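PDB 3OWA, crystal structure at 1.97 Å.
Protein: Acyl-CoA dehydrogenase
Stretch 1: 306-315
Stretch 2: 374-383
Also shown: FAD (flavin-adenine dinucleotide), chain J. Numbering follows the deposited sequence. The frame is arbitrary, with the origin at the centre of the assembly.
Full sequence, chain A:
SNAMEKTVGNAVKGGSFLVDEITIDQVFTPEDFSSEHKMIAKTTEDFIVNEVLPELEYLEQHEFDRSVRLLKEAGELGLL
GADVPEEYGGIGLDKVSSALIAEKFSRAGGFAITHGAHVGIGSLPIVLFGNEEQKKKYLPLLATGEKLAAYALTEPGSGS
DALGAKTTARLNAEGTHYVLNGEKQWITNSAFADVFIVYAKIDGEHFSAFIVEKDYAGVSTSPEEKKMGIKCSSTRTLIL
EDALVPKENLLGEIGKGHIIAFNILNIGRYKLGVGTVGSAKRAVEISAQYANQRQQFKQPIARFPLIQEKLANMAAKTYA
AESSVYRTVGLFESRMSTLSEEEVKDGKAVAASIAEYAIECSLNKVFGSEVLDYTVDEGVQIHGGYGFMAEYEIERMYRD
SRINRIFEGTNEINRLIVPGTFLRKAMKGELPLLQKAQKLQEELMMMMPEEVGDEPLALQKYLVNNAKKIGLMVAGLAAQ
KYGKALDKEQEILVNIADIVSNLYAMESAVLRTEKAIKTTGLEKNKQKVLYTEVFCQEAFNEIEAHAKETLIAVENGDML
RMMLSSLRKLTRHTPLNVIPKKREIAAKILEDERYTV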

# COMPACT_ATOMS: atom_id res chain seq x y z
N LEU A 306 -6.59 18.14 -4.49
CA LEU A 306 -5.89 16.90 -4.09
C LEU A 306 -6.82 15.69 -4.06
O LEU A 306 -6.41 14.60 -4.37
N ILE A 307 -8.07 15.90 -3.63
CA ILE A 307 -9.09 14.86 -3.67
C ILE A 307 -9.42 14.51 -5.14
O ILE A 307 -9.53 13.32 -5.51
N GLN A 308 -9.56 15.54 -5.97
CA GLN A 308 -9.83 15.34 -7.40
C GLN A 308 -8.68 14.55 -8.04
O GLN A 308 -8.91 13.62 -8.82
N GLU A 309 -7.45 14.90 -7.70
CA GLU A 309 -6.30 14.21 -8.24
C GLU A 309 -6.30 12.70 -7.86
O GLU A 309 -6.05 11.86 -8.73
N LYS A 310 -6.58 12.37 -6.60
CA LYS A 310 -6.65 10.96 -6.19
C LYS A 310 -7.71 10.22 -7.01
O LYS A 310 -7.44 9.15 -7.54
N LEU A 311 -8.90 10.80 -7.14
CA LEU A 311 -9.96 10.18 -7.94
C LEU A 311 -9.58 9.94 -9.39
O LEU A 311 -9.92 8.89 -9.94
N ALA A 312 -8.90 10.90 -10.01
CA ALA A 312 -8.46 10.77 -11.40
C ALA A 312 -7.40 9.69 -11.59
O ALA A 312 -7.41 8.98 -12.61
N ASN A 313 -6.46 9.57 -10.65
CA ASN A 313 -5.45 8.53 -10.73
C ASN A 313 -6.12 7.17 -10.61
O ASN A 313 -5.84 6.26 -11.38
N MSE A 314 -7.06 7.07 -9.67
CA MSE A 314 -7.77 5.82 -9.42
C MSE A 314 -8.52 5.39 -10.67
O MSE A 314 -8.44 4.23 -11.08
N ALA A 315 -9.24 6.35 -11.27
CA ALA A 315 -10.08 6.06 -12.44
C ALA A 315 -9.25 5.74 -13.69
O ALA A 315 -9.64 4.88 -14.47
N TYR A 374 -3.79 0.17 -4.94
CA TYR A 374 -3.69 1.63 -4.94
C TYR A 374 -5.07 2.26 -4.74
O TYR A 374 -5.21 3.22 -3.99
N THR A 375 -6.10 1.76 -5.44
CA THR A 375 -7.42 2.37 -5.33
C THR A 375 -8.05 2.22 -3.94
O THR A 375 -8.68 3.16 -3.45
N VAL A 376 -7.86 1.08 -3.25
CA VAL A 376 -8.47 0.98 -1.93
C VAL A 376 -7.66 1.81 -0.95
O VAL A 376 -8.18 2.35 0.00
N ASP A 377 -6.37 1.95 -1.20
CA ASP A 377 -5.58 2.75 -0.32
C ASP A 377 -5.96 4.26 -0.45
O ASP A 377 -6.01 5.01 0.55
N GLU A 378 -6.23 4.74 -1.67
CA GLU A 378 -6.59 6.13 -1.78
C GLU A 378 -8.02 6.29 -1.34
O GLU A 378 -8.42 7.37 -0.92
N GLY A 379 -8.80 5.22 -1.46
CA GLY A 379 -10.21 5.30 -1.02
C GLY A 379 -10.29 5.44 0.47
O GLY A 379 -11.07 6.21 1.01
N VAL A 380 -9.45 4.69 1.18
CA VAL A 380 -9.38 4.91 2.57
C VAL A 380 -8.94 6.35 2.92
O VAL A 380 -9.53 6.96 3.82
N GLN A 381 -7.88 6.86 2.27
CA GLN A 381 -7.37 8.19 2.56
C GLN A 381 -8.45 9.26 2.29
O GLN A 381 -8.61 10.21 3.06
N ILE A 382 -9.17 9.11 1.21
CA ILE A 382 -10.29 10.05 0.93
C ILE A 382 -11.35 10.06 2.06
O ILE A 382 -11.94 11.10 2.37
N HIS A 383 -11.59 8.90 2.68
CA HIS A 383 -12.56 8.79 3.79
C HIS A 383 -11.96 9.28 5.11
O HIS A 383 -12.68 9.54 6.06

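Two helical stretches of the acyl-CoA dehydrogenase pack nearly antiparallel (161° between their N-to-C directions, axes 9.7 Å apart at closest approach) and bury 503 Å² in total. Tyr374 (chi1 t) starts sideways, but its ring reaches the partner helix: CE2 lies 3.8 Å from Met314 CG, and OH accepts a hydrogen bond from Asn313 ND2 at 3.3 Å, with Asn313 (chi1 m) pointing toward stretch 2. Thr375 (p) lies where the backbones come nearest, CA to CA 5.4 Å from Met314; its CG2 is 4.0 Å from Met314 CB, and its carbonyl O is 3.4 Å from Met314 CE. Val376 points away and Asp377 sideways, neither touching stretch 1. Glu378 (m, m) points toward Lys310 (m, t, t, m), and the opposite charges meet in a salt bridge, Lys310 NZ donating to Glu378 OE2 at 2.9 Å; the Glu378 CB packs 3.8 Å from Met314 SE. At Gly379 there is no side chain, and Met314 CE comes within 4.2 Å of Gly379 N. Selenomethionine Met314 (m, t, p) is thus a knob in a hole formed by Tyr374, Thr375, Glu378 and Gly379. Val380 is out of reach. Gln381 (t, p) sets out toward stretch 1, its CG 3.9 Å from Lys310 NZ, but its end leads away to hydrogen bonds elsewhere in the structure; its carbonyl O accepts a 2.6 Å hydrogen bond from FAD O3B. Ile382 (m, t) is the reciprocal knob, seated among Ile307, Lys310, Leu311 and Met314: its CG1 is 4.0 Å from Ile307 CD1 and 3.9 Å from Lys310 CD, while its CD1 is 4.0 Å from both Leu311 CD2 and Met314 SE. Ile307 (m, m) also approaches the cofactor, CD1 to FAD O4B 3.7 Å. His383 (m) turns back along its own helix, ND1 donating to Gly379 O at 2.8 Å.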

# COMPACT_ATOMS: atom_id res chain seq x y z
CB LEU A 306 -5.26 17.02 -2.70
CG LEU A 306 -3.96 17.79 -2.55
CD1 LEU A 306 -3.41 17.61 -1.11
CD2 LEU A 306 -2.98 17.33 -3.64
CB ILE A 307 -10.35 15.30 -2.87
CG1 ILE A 307 -10.00 15.41 -1.37
CG2 ILE A 307 -11.52 14.36 -3.09
CD1 ILE A 307 -9.69 14.05 -0.69
CB GLN A 308 -9.98 16.69 -8.08
CG GLN A 308 -11.24 17.41 -7.66
CD GLN A 308 -11.31 18.84 -8.17
OE1 GLN A 308 -10.49 19.27 -8.99
NE2 GLN A 308 -12.29 19.59 -7.67
CB GLU A 309 -5.00 14.88 -7.77
CG GLU A 309 -3.74 14.39 -8.51
CD GLU A 309 -2.42 14.91 -7.90
OE1 GLU A 309 -1.43 15.05 -8.67
OE2 GLU A 309 -2.36 15.19 -6.67
CB LYS A 310 -6.97 10.82 -4.69
CG LYS A 310 -5.94 11.40 -3.75
CD LYS A 310 -6.48 11.28 -2.33
CE LYS A 310 -5.58 12.01 -1.31
NZ LYS A 310 -4.24 11.29 -1.19
CB LEU A 311 -11.29 10.96 -7.89
CG LEU A 311 -12.13 10.88 -6.60
CD1 LEU A 311 -13.32 11.79 -6.67
CD2 LEU A 311 -12.63 9.42 -6.29
CB ALA A 312 -7.96 12.14 -11.93
CB ASN A 313 -4.40 8.69 -9.61
CG ASN A 313 -3.47 9.87 -9.84
OD1 ASN A 313 -3.31 10.33 -10.95
ND2 ASN A 313 -2.82 10.34 -8.75
CB MSE A 314 -8.74 5.97 -8.27
CG MSE A 314 -8.02 6.15 -6.91
SE MSE A 314 -9.27 6.95 -5.63
CE MSE A 314 -10.41 5.43 -5.33
CB ALA A 315 -10.99 7.17 -12.70
CB TYR A 374 -3.09 2.10 -6.30
CG TYR A 374 -3.12 3.60 -6.45
CD1 TYR A 374 -2.11 4.40 -5.91
CD2 TYR A 374 -4.20 4.24 -7.12
CE1 TYR A 374 -2.14 5.79 -6.00
CE2 TYR A 374 -4.25 5.64 -7.20
CZ TYR A 374 -3.20 6.40 -6.67
OH TYR A 374 -3.23 7.78 -6.73
CB THR A 375 -8.42 1.89 -6.44
OG1 THR A 375 -8.69 0.50 -6.21
CG2 THR A 375 -7.82 2.06 -7.85
CB VAL A 376 -8.64 -0.51 -1.37
CG1 VAL A 376 -9.55 -1.26 -2.24
CG2 VAL A 376 -7.28 -1.26 -1.33
CB ASP A 377 -4.11 2.55 -0.62
CG ASP A 377 -3.23 3.36 0.31
OD1 ASP A 377 -3.18 2.98 1.50
OD2 ASP A 377 -2.61 4.37 -0.12
CB GLU A 378 -6.42 6.64 -3.21
CG GLU A 378 -4.89 6.84 -3.60
CD GLU A 378 -4.11 7.83 -2.68
OE1 GLU A 378 -2.86 7.86 -2.76
OE2 GLU A 378 -4.70 8.52 -1.82
CB VAL A 380 -8.34 3.89 3.23
CG1 VAL A 380 -8.05 4.33 4.64
CG2 VAL A 380 -8.92 2.44 3.20
CB GLN A 381 -6.14 8.52 1.70
CG GLN A 381 -5.35 9.72 2.20
CD GLN A 381 -4.66 9.40 3.53
OE1 GLN A 381 -4.58 8.23 3.88
NE2 GLN A 381 -4.20 10.43 4.29
CB ILE A 382 -10.97 9.68 -0.40
CG1 ILE A 382 -10.12 10.14 -1.58
CG2 ILE A 382 -12.36 10.37 -0.56
CD1 ILE A 382 -10.54 9.52 -2.88
CB HIS A 383 -13.02 7.31 3.99
CG HIS A 383 -14.05 6.85 2.99
ND1 HIS A 383 -13.74 6.49 1.69
CD2 HIS A 383 -15.40 6.68 3.12
CE1 HIS A 383 -14.85 6.14 1.06
NE2 HIS A 383 -15.86 6.21 1.91
PA FAD J . -11.44 14.62 6.95
O1A FAD J . -12.90 14.58 6.53
O2A FAD J . -11.05 15.84 7.69
O5B FAD J . -10.58 14.39 5.63
C5B FAD J . -11.06 13.58 4.60
C4B FAD J . -10.10 13.64 3.43
O4B FAD J . -10.12 14.95 2.88
C3B FAD J . -8.66 13.33 3.84
O3B FAD J . -8.02 12.71 2.77
C2B FAD J . -8.07 14.74 3.97
O2B FAD J . -6.69 14.75 3.76
C1B FAD J . -8.81 15.49 2.86
N9A FAD J . -8.85 16.95 3.10
C8A FAD J . -9.48 17.62 4.13
N7A FAD J . -9.29 18.96 3.96
C5A FAD J . -8.57 19.14 2.83
C6A FAD J . -8.07 20.27 2.19
N6A FAD J . -8.17 21.48 2.75
N1A FAD J . -7.35 20.10 1.02
C2A FAD J . -7.11 18.84 0.50
N3A FAD J . -7.61 17.73 1.15
C4A FAD J . -8.30 17.87 2.29
N1 FAD J . -8.66 13.18 17.50
C2 FAD J . -8.42 13.76 18.70
O2 FAD J . -8.54 14.98 18.79
N3 FAD J . -8.05 13.00 19.80
C4 FAD J . -7.92 11.64 19.72
O4 FAD J . -7.59 10.99 20.72
C4X FAD J . -8.15 11.04 18.49
N5 FAD J . -8.02 9.66 18.35
C5X FAD J . -8.31 9.06 17.15
C6 FAD J . -8.26 7.66 17.05
C7 FAD J . -8.56 7.07 15.83
C7M FAD J . -8.48 5.57 15.68
C8 FAD J . -8.94 7.87 14.75
C8M FAD J . -9.28 7.30 13.40
C9 FAD J . -8.99 9.26 14.84
C9A FAD J . -8.70 9.86 16.05
N10 FAD J . -8.74 11.24 16.16
C10 FAD J . -8.52 11.82 17.38
C1' FAD J . -9.16 12.11 15.00
C2' FAD J . -8.21 11.89 13.80
O2' FAD J . -6.82 12.24 13.99
C3' FAD J . -8.86 12.46 12.53
O3' FAD J . -9.36 11.41 11.74
C4' FAD J . -7.89 13.28 11.74
O4' FAD J . -7.41 14.31 12.59
C5' FAD J . -8.77 13.62 10.22
O5' FAD J . -10.10 13.94 10.23
P FAD J . -11.30 13.21 9.42
O1P FAD J . -11.08 11.73 9.70
O2P FAD J . -12.67 13.63 9.77
O3P FAD J . -11.02 13.36 7.87